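Local coordinates for protein mialostatin (PDB 6ZTK) that inhibits papain-like cysteine proteases, tick midgut and host cathepsins among them, and so restrains the digestion of blood proteins in the tick gut, at residues T108-Y120 and R129-V141. Numbering follows the deposited sequence. Where two conformers were deposited one is given.
Sequences TNKVEAVCTSIIY and RVLSYHCDAPNNV. Unlike the reference sequence in segment 129-141: N140 (reference Asp). With TRT (fragment of triton X-100), chain C.
With chi1 at -61° in C115 and -46° in C135, each SG lies beside its own backbone N and turns to the other, closing a disulfide (SG to SG 2.1 Å) across a non-hydrogen-bonded pair of the C-terminal antiparallel hairpin of the cystatin fold. The bond ties strand 127-136, at one edge of the sheet, to strand 113-122 on the face that packs against helix 41-52. Next along that face comes Y133, its ring oblique to the sulfur, with OH 3.7 Å from C115 SG.

S117 carries OG anti to its backbone N (chi1 -179°), which sends the hydroxyl across to S132 O at 2.8 Å, in the carbonyl plane. That oxygen also takes I118 N, which approaches from above the carbonyl plane in a longer, bent bond. Here L131 and S132 both face I118, a classic beta bulge: I118 O receives L131 N at 2.8 Å and S132 N only weakly. On the face that carries T116, I118 and S132, a water donates to T116 O and lies 2.6 Å from S132 OG.

Beside the bulge, L131 packs on Y120, CD1 lying 3.8 Å from Y120 CB. The detergent fragment runs over this end, although its fit at the R129 guanidinium is too close to be trusted. Its C16 sits over the centre of the Y120 ring, 3.7 Å above the plane.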
ATOM      1  N   THR A 108     -13.829   4.352   8.674  1.00 23.13           N
ATOM      2  CA  THR A 108     -14.769   3.214   8.878  1.00 25.96           C
ATOM      3  C   THR A 108     -14.094   1.941   8.395  1.00 28.28           C
ATOM      4  O   THR A 108     -13.181   2.046   7.561  1.00 24.99           O
ATOM      5  CB  THR A 108     -16.089   3.453   8.151  1.00 30.61           C
ATOM      6  OG1 THR A 108     -15.884   3.146   6.770  1.00 37.17           O
ATOM      7  CG2 THR A 108     -16.587   4.867   8.301  1.00 30.88           C
ATOM      8  N   ASN A 109     -14.561   0.765   8.805  1.00 23.82           N
ATOM      9  CA  ASN A 109     -13.927  -0.509   8.413  1.00 25.97           C
ATOM     10  C   ASN A 109     -14.435  -0.956   7.026  1.00 27.12           C
ATOM     11  O   ASN A 109     -14.179  -2.118   6.626  1.00 36.21           O
ATOM     12  CB  ASN A 109     -14.146  -1.501   9.551  1.00 35.78           C
ATOM     13  CG  ASN A 109     -13.208  -2.675   9.475  1.00 46.05           C
ATOM     14  OD1 ASN A 109     -12.495  -2.824   8.484  1.00 48.69           O
ATOM     15  ND2 ASN A 109     -13.240  -3.527  10.494  1.00 58.75           N
ATOM     16  N   LYS A 110     -14.982  -0.085   6.214  1.00 23.14           N
ATOM     17  CA  LYS A 110     -15.628  -0.466   4.942  1.00 21.84           C
ATOM     18  C   LYS A 110     -14.530  -0.491   3.863  1.00 19.34           C
ATOM     19  O   LYS A 110     -13.798   0.507   3.733  1.00 19.01           O
ATOM     20  CB  LYS A 110     -16.695   0.565   4.536  1.00 23.59           C
ATOM     21  N   VAL A 111     -14.453  -1.549   3.079  1.00 17.91           N
ATOM     22  CA  VAL A 111     -13.594  -1.585   1.872  1.00 16.76           C
ATOM     23  C   VAL A 111     -14.089  -0.542   0.886  1.00 17.60           C
ATOM     24  O   VAL A 111     -15.248  -0.625   0.400  1.00 17.71           O
ATOM     25  CB  VAL A 111     -13.527  -2.997   1.269  1.00 16.41           C
ATOM     26  CG1 VAL A 111     -12.747  -2.974  -0.044  1.00 17.45           C
ATOM     27  CG2 VAL A 111     -12.957  -3.993   2.251  1.00 17.69           C
ATOM     28  N   GLU A 112     -13.226   0.387   0.462  1.00 17.33           N
ATOM     29  CA  GLU A 112     -13.581   1.385  -0.557  1.00 16.85           C
ATOM     30  C   GLU A 112     -12.829   1.189  -1.858  1.00 15.76           C
ATOM     31  O   GLU A 112     -13.285   1.694  -2.901  1.00 18.32           O
ATOM     32  CB  GLU A 112     -13.426   2.793  -0.003  1.00 17.98           C
ATOM     33  CG  GLU A 112     -14.366   2.993   1.194  1.00 18.76           C
ATOM     34  CD  GLU A 112     -14.244   4.274   1.969  1.00 24.39           C
ATOM     35  OE1 GLU A 112     -13.231   4.982   1.797  1.00 21.11           O
ATOM     36  OE2 GLU A 112     -15.140   4.455   2.859  1.00 24.68           O
ATOM     37  N   ALA A 113     -11.742   0.439  -1.839  1.00 16.36           N
ATOM     38  CA  ALA A 113     -10.952   0.197  -3.060  1.00 15.54           C
ATOM     39  C   ALA A 113     -10.144  -1.070  -2.864  1.00 14.07           C
ATOM     40  O   ALA A 113      -9.806  -1.422  -1.718  1.00 14.33           O
ATOM     41  CB  ALA A 113     -10.043   1.344  -3.354  1.00 16.95           C
ATOM     42  N   VAL A 114      -9.855  -1.729  -3.971  1.00 13.99           N
ATOM     43  CA  VAL A 114      -8.885  -2.839  -4.016  1.00 15.29           C
ATOM     44  C   VAL A 114      -7.772  -2.399  -4.958  1.00 12.92           C
ATOM     45  O   VAL A 114      -8.054  -2.012  -6.095  1.00 15.87           O
ATOM     46  CB  VAL A 114      -9.495  -4.185  -4.429  1.00 16.17           C
ATOM     47  CG1 VAL A 114     -10.306  -4.122  -5.663  1.00 19.53           C
ATOM     48  CG2 VAL A 114      -8.460  -5.279  -4.455  1.00 17.80           C
ATOM     49  N   CYS A 115      -6.559  -2.398  -4.433  1.00 13.14           N
ATOM     50  CA  CYS A 115      -5.430  -1.785  -5.142  1.00 13.29           C
ATOM     51  C   CYS A 115      -4.310  -2.804  -5.366  1.00 14.06           C
ATOM     52  O   CYS A 115      -4.063  -3.711  -4.559  1.00 13.04           O
ATOM     53  CB  CYS A 115      -4.896  -0.686  -4.274  1.00 14.24           C
ATOM     54  SG  CYS A 115      -6.108   0.616  -3.935  1.00 17.36           S
ATOM     55  N   THR A 116      -3.633  -2.637  -6.469  1.00 13.85           N
ATOM     56  CA  THR A 116      -2.405  -3.355  -6.793  1.00 13.36           C
ATOM     57  C   THR A 116      -1.300  -2.327  -6.915  1.00 13.18           C
ATOM     58  O   THR A 116      -1.467  -1.348  -7.693  1.00 14.07           O
ATOM     59  CB  THR A 116      -2.575  -4.187  -8.069  1.00 15.49           C
ATOM     60  OG1 THR A 116      -3.633  -5.140  -7.810  1.00 18.22           O
ATOM     61  CG2 THR A 116      -1.324  -4.942  -8.417  1.00 16.60           C
ATOM     62  N   SER A 117      -0.170  -2.568  -6.272  1.00 12.61           N
ATOM     63  CA  SER A 117       0.989  -1.647  -6.336  1.00 12.72           C
ATOM     64  C   SER A 117       2.255  -2.459  -6.468  1.00 13.12           C
ATOM     65  O   SER A 117       2.390  -3.464  -5.787  1.00 13.52           O
ATOM     66  CB  SER A 117       1.028  -0.778  -5.108  1.00 13.50           C
ATOM     67  OG  SER A 117       2.115   0.135  -5.151  1.00 13.70           O
ATOM     68  N   ILE A 118       3.140  -2.031  -7.391  1.00 12.93           N
ATOM     69  CA  ILE A 118       4.480  -2.629  -7.492  1.00 13.84           C
ATOM     70  C   ILE A 118       5.496  -1.674  -6.866  1.00 14.69           C
ATOM     71  O   ILE A 118       5.502  -0.512  -7.248  1.00 14.19           O
ATOM     72  CB  ILE A 118       4.827  -2.956  -8.935  1.00 15.80           C
ATOM     73  CG1 ILE A 118       3.858  -4.007  -9.469  1.00 17.15           C
ATOM     74  CG2 ILE A 118       6.250  -3.425  -8.997  1.00 17.69           C
ATOM     75  CD1 ILE A 118       3.970  -4.225 -10.967  1.00 19.26           C
ATOM     76  N   ILE A 119       6.305  -2.201  -5.973  1.00 14.19           N
ATOM     77  CA  ILE A 119       7.362  -1.430  -5.287  1.00 15.58           C
ATOM     78  C   ILE A 119       8.713  -2.022  -5.689  1.00 15.24           C
ATOM     79  O   ILE A 119       8.933  -3.234  -5.524  1.00 14.91           O
ATOM     80  CB  ILE A 119       7.160  -1.439  -3.785  1.00 16.51           C
ATOM     81  CG1 ILE A 119       5.786  -0.870  -3.430  1.00 21.44           C
ATOM     82  CG2 ILE A 119       8.262  -0.653  -3.107  1.00 16.72           C
ATOM     83  CD1 ILE A 119       5.607  -0.821  -1.966  1.00 27.86           C
ATOM     84  N   TYR A 120       9.577  -1.145  -6.164  1.00 14.68           N
ATOM     85  CA  TYR A 120      10.991  -1.489  -6.466  1.00 14.45           C
ATOM     86  C   TYR A 120      11.832  -1.182  -5.236  1.00 14.46           C
ATOM     87  O   TYR A 120      11.714  -0.068  -4.690  1.00 15.40           O
ATOM     88  CB  TYR A 120      11.453  -0.663  -7.641  1.00 14.74           C
ATOM     89  CG  TYR A 120      12.911  -0.701  -7.945  1.00 16.07           C
ATOM     90  CD1 TYR A 120      13.481  -1.809  -8.528  1.00 15.88           C
ATOM     91  CD2 TYR A 120      13.692   0.399  -7.684  1.00 18.17           C
ATOM     92  CE1 TYR A 120      14.823  -1.875  -8.837  1.00 16.31           C
ATOM     93  CE2 TYR A 120      15.055   0.362  -7.991  1.00 20.03           C
ATOM     94  CZ  TYR A 120      15.607  -0.770  -8.571  1.00 18.48           C
ATOM     95  OH  TYR A 120      16.941  -0.777  -8.904  1.00 23.55           O
ATOM     96  N   ARG A 129      10.737   2.516  -3.982  1.00 17.65           N
ATOM     97  CA  ARG A 129      10.070   3.399  -4.951  0.50 18.62           C
ATOM     98  C   ARG A 129       8.810   2.711  -5.444  1.00 17.19           C
ATOM     99  O   ARG A 129       8.882   1.580  -5.911  1.00 17.02           O
ATOM    100  CB  ARG A 129      10.971   3.689  -6.158  0.50 21.59           C
ATOM    101  CG  ARG A 129      10.298   4.405  -7.316  0.50 29.26           C
ATOM    102  CD  ARG A 129      11.304   4.522  -8.452  0.50 32.16           C
ATOM    103  NE  ARG A 129      10.820   5.187  -9.646  0.50 33.51           N
ATOM    104  CZ  ARG A 129      11.618   5.554 -10.648  0.50 36.55           C
ATOM    105  NH1 ARG A 129      12.914   5.293 -10.571  0.50 39.94           N
ATOM    106  NH2 ARG A 129      11.120   6.155 -11.716  0.50 33.51           N
ATOM    107  N   VAL A 130       7.695   3.413  -5.351  1.00 14.48           N
ATOM    108  CA  VAL A 130       6.455   2.890  -5.963  1.00 15.04           C
ATOM    109  C   VAL A 130       6.533   3.040  -7.474  1.00 15.92           C
ATOM    110  O   VAL A 130       6.643   4.177  -7.958  1.00 17.01           O
ATOM    111  CB  VAL A 130       5.216   3.599  -5.411  1.00 14.94           C
ATOM    112  CG1 VAL A 130       3.964   3.137  -6.150  1.00 16.32           C
ATOM    113  CG2 VAL A 130       5.070   3.359  -3.923  1.00 18.21           C
ATOM    114  N   LEU A 131       6.458   1.940  -8.199  1.00 13.53           N
ATOM    115  CA  LEU A 131       6.448   2.014  -9.688  1.00 14.43           C
ATOM    116  C   LEU A 131       5.038   2.150 -10.246  1.00 16.55           C
ATOM    117  O   LEU A 131       4.853   2.739 -11.309  1.00 16.90           O
ATOM    118  CB  LEU A 131       7.079   0.753 -10.252  1.00 14.23           C
ATOM    119  CG  LEU A 131       8.530   0.478  -9.890  1.00 15.53           C
ATOM    120  CD1 LEU A 131       9.003  -0.793 -10.596  1.00 16.76           C
ATOM    121  CD2 LEU A 131       9.377   1.671 -10.268  1.00 16.77           C
ATOM    122  N   SER A 132       4.048   1.574  -9.576  1.00 14.11           N
ATOM    123  CA  SER A 132       2.669   1.593 -10.061  1.00 14.72           C
ATOM    124  C   SER A 132       1.724   1.539  -8.857  1.00 13.47           C
ATOM    125  O   SER A 132       2.106   0.955  -7.828  1.00 13.48           O
ATOM    126  CB  SER A 132       2.407   0.443 -11.022  1.00 16.65           C
ATOM    127  OG  SER A 132       2.486  -0.768 -10.377  1.00 19.62           O
ATOM    128  N   TYR A 133       0.532   2.096  -9.044  1.00 14.32           N
ATOM    129  CA  TYR A 133      -0.538   2.012  -7.994  1.00 13.15           C
ATOM    130  C   TYR A 133      -1.844   2.198  -8.719  1.00 13.68           C
ATOM    131  O   TYR A 133      -2.077   3.292  -9.299  1.00 15.91           O
ATOM    132  CB  TYR A 133      -0.283   3.066  -6.915  1.00 13.93           C
ATOM    133  CG  TYR A 133      -1.206   2.966  -5.720  1.00 13.07           C
ATOM    134  CD1 TYR A 133      -2.531   3.378  -5.784  1.00 13.77           C
ATOM    135  CD2 TYR A 133      -0.698   2.546  -4.515  1.00 14.32           C
ATOM    136  CE1 TYR A 133      -3.342   3.315  -4.656  1.00 15.13           C
ATOM    137  CE2 TYR A 133      -1.495   2.499  -3.360  1.00 14.15           C
ATOM    138  CZ  TYR A 133      -2.815   2.862  -3.464  1.00 13.92           C
ATOM    139  OH  TYR A 133      -3.595   2.815  -2.317  1.00 15.80           O
ATOM    140  N   HIS A 134      -2.678   1.170  -8.739  1.00 13.44           N
ATOM    141  CA  HIS A 134      -3.970   1.263  -9.415  1.00 14.83           C
ATOM    142  C   HIS A 134      -5.037   0.531  -8.615  1.00 14.66           C
ATOM    143  O   HIS A 134      -4.734  -0.532  -8.117  1.00 15.30           O
ATOM    144  CB  HIS A 134      -3.885   0.681 -10.824  1.00 15.74           C
ATOM    145  CG  HIS A 134      -5.167   0.793 -11.568  1.00 21.75           C
ATOM    146  ND1 HIS A 134      -6.062  -0.277 -11.663  1.00 25.52           N
ATOM    147  CD2 HIS A 134      -5.747   1.845 -12.185  1.00 24.60           C
ATOM    148  CE1 HIS A 134      -7.118   0.127 -12.359  1.00 26.82           C
ATOM    149  NE2 HIS A 134      -6.961   1.402 -12.661  1.00 25.48           N
ATOM    150  N   CYS A 135      -6.238   1.092  -8.618  1.00 14.34           N
ATOM    151  CA  CYS A 135      -7.331   0.510  -7.824  1.00 15.91           C
ATOM    152  C   CYS A 135      -8.589   0.394  -8.644  1.00 16.24           C
ATOM    153  O   CYS A 135      -8.812   1.134  -9.602  1.00 18.29           O
ATOM    154  CB  CYS A 135      -7.647   1.313  -6.574  1.00 15.70           C
ATOM    155  SG  CYS A 135      -6.172   1.809  -5.647  1.00 17.89           S
ATOM    156  N   ASP A 136      -9.429  -0.514  -8.173  1.00 16.59           N
ATOM    157  CA  ASP A 136     -10.831  -0.664  -8.602  1.00 17.81           C
ATOM    158  C   ASP A 136     -11.732  -0.578  -7.384  1.00 18.90           C
ATOM    159  O   ASP A 136     -11.321  -0.942  -6.291  1.00 17.25           O
ATOM    160  CB  ASP A 136     -11.032  -2.016  -9.279  1.00 21.04           C
ATOM    161  CG  ASP A 136     -10.252  -2.184 -10.581  1.00 26.13           C
ATOM    162  OD1 ASP A 136     -10.296  -1.248 -11.403  1.00 28.46           O
ATOM    163  OD2 ASP A 136      -9.576  -3.189 -10.705  1.00 32.22           O
ATOM    164  N   ALA A 137     -12.979  -0.186  -7.583  1.00 17.60           N
ATOM    165  CA  ALA A 137     -13.961  -0.329  -6.511  1.00 17.40           C
ATOM    166  C   ALA A 137     -14.206  -1.823  -6.228  1.00 15.87           C
ATOM    167  O   ALA A 137     -14.193  -2.624  -7.144  1.00 18.20           O
ATOM    168  CB  ALA A 137     -15.245   0.386  -6.936  1.00 20.24           C
ATOM    169  N   PRO A 138     -14.489  -2.266  -4.956  1.00 15.79           N
ATOM    170  CA  PRO A 138     -14.858  -3.650  -4.469  1.00 16.92           C
ATOM    171  C   PRO A 138     -16.125  -4.007  -5.294  1.00 17.59           C
ATOM    172  O   PRO A 138     -16.982  -3.160  -5.446  1.00 18.55           O
ATOM    173  CB  PRO A 138     -14.995  -3.533  -2.962  1.00 17.03           C
ATOM    174  CG  PRO A 138     -15.420  -2.132  -2.819  1.00 18.10           C
ATOM    175  CD  PRO A 138     -14.605  -1.356  -3.818  1.00 16.89           C
ATOM    176  N   ASN A 139     -16.206  -5.210  -5.822  1.00 16.90           N
ATOM    177  CA  ASN A 139     -17.424  -5.596  -6.586  1.00 17.59           C
ATOM    178  C   ASN A 139     -18.344  -6.390  -5.685  1.00 18.13           C
ATOM    179  O   ASN A 139     -19.448  -6.738  -6.179  1.00 19.40           O
ATOM    180  CB  ASN A 139     -17.078  -6.368  -7.831  1.00 19.18           C
ATOM    181  CG  ASN A 139     -16.489  -7.727  -7.578  1.00 17.96           C
ATOM    182  OD1 ASN A 139     -16.150  -8.052  -6.452  1.00 17.73           O
ATOM    183  ND2 ASN A 139     -16.308  -8.519  -8.647  1.00 20.49           N
ATOM    184  N   ASN A 140     -18.024  -6.546  -4.421  1.00 17.50           N
ATOM    185  CA  ASN A 140     -18.867  -7.369  -3.526  1.00 19.52           C
ATOM    186  C   ASN A 140     -19.186  -6.650  -2.239  1.00 21.29           C
ATOM    187  O   ASN A 140     -19.172  -7.368  -1.208  1.00 24.06           O
ATOM    188  CB  ASN A 140     -18.218  -8.734  -3.351  1.00 20.17           C
ATOM    189  CG  ASN A 140     -16.853  -8.635  -2.718  1.00 23.08           C
ATOM    190  OD1 ASN A 140     -16.329  -7.522  -2.531  1.00 26.36           O
ATOM    191  ND2 ASN A 140     -16.333  -9.798  -2.369  1.00 21.67           N
ATOM    192  N   VAL A 141     -19.574  -5.391  -2.319  1.00 25.82           N
ATOM    193  CA  VAL A 141     -20.112  -4.580  -1.184  1.00 33.31           C
ATOM    194  C   VAL A 141     -21.502  -4.078  -1.557  1.00 33.00           C
ATOM    195  O   VAL A 141     -22.134  -3.522  -0.658  1.00 50.72           O
ATOM    196  CB  VAL A 141     -19.198  -3.391  -0.832  1.00 36.20           C
ATOM    197  CG1 VAL A 141     -17.827  -3.870  -0.436  1.00 31.46           C
ATOM    198  CG2 VAL A 141     -19.134  -2.385  -1.973  1.00 37.70           C
ATOM    199  OXT VAL A 141     -22.043  -4.182  -2.699  1.00 36.37           O
TER
HETATM  200  O24 TRT C 501      12.707   6.661 -14.565  0.50 26.37           O
HETATM  201  C23 TRT C 501      13.404   6.258 -13.422  0.50 30.51           C
HETATM  202  C22 TRT C 501      12.408   6.194 -12.290  0.50 33.55           C
HETATM  203  O21 TRT C 501      12.430   4.905 -11.680  0.50 30.06           O
HETATM  204  C20 TRT C 501      11.548   3.954 -12.266  0.50 26.66           C
HETATM  205  C19 TRT C 501      12.331   2.720 -12.662  0.50 26.39           C
HETATM  206  O18 TRT C 501      13.006   2.192 -11.527  0.50 24.14           O
HETATM  207  C17 TRT C 501      14.088   1.314 -11.856  0.50 20.53           C
HETATM  208  C16 TRT C 501      13.645  -0.142 -11.933  0.50 21.48           C
HETATM  209  O15 TRT C 501      12.275  -0.208 -12.353  0.50 19.11           O
HETATM  210  C12 TRT C 501      11.782  -1.392 -12.858  0.50 16.29           C
HETATM  211  C13 TRT C 501      12.112  -2.633 -12.339  0.50 15.63           C
HETATM  212  C14 TRT C 501      11.569  -3.787 -12.890  0.50 16.83           C
HETATM  213  C11 TRT C 501      10.880  -1.313 -13.898  0.50 15.54           C
HETATM  214  C10 TRT C 501      10.323  -2.467 -14.415  0.50 14.90           C
HETATM  215  C9  TRT C 501      10.668  -3.729 -13.956  0.50 15.54           C
HETATM  216  C6  TRT C 501      10.128  -4.995 -14.642  0.50 15.81           C
HETATM  217  C8  TRT C 501      11.279  -5.305 -15.600  0.50 16.90           C
HETATM  218  C7  TRT C 501       8.882  -4.785 -15.516  0.50 15.40           C
HETATM  219  C5  TRT C 501      10.064  -6.251 -13.732  0.50 15.22           C
HETATM  220  C1  TRT C 501       8.943  -6.493 -12.699  0.50 15.08           C
HETATM  221  C2  TRT C 501       7.698  -6.987 -13.424  0.50 16.56           C
HETATM  222  C4  TRT C 501       8.606  -5.224 -11.940  0.50 15.21           C
HETATM  223  C3  TRT C 501       9.404  -7.551 -11.691  0.50 14.40           C
HETATM  224  O   HOH W   1       0.025  -1.568 -10.029  1.00 29.08           O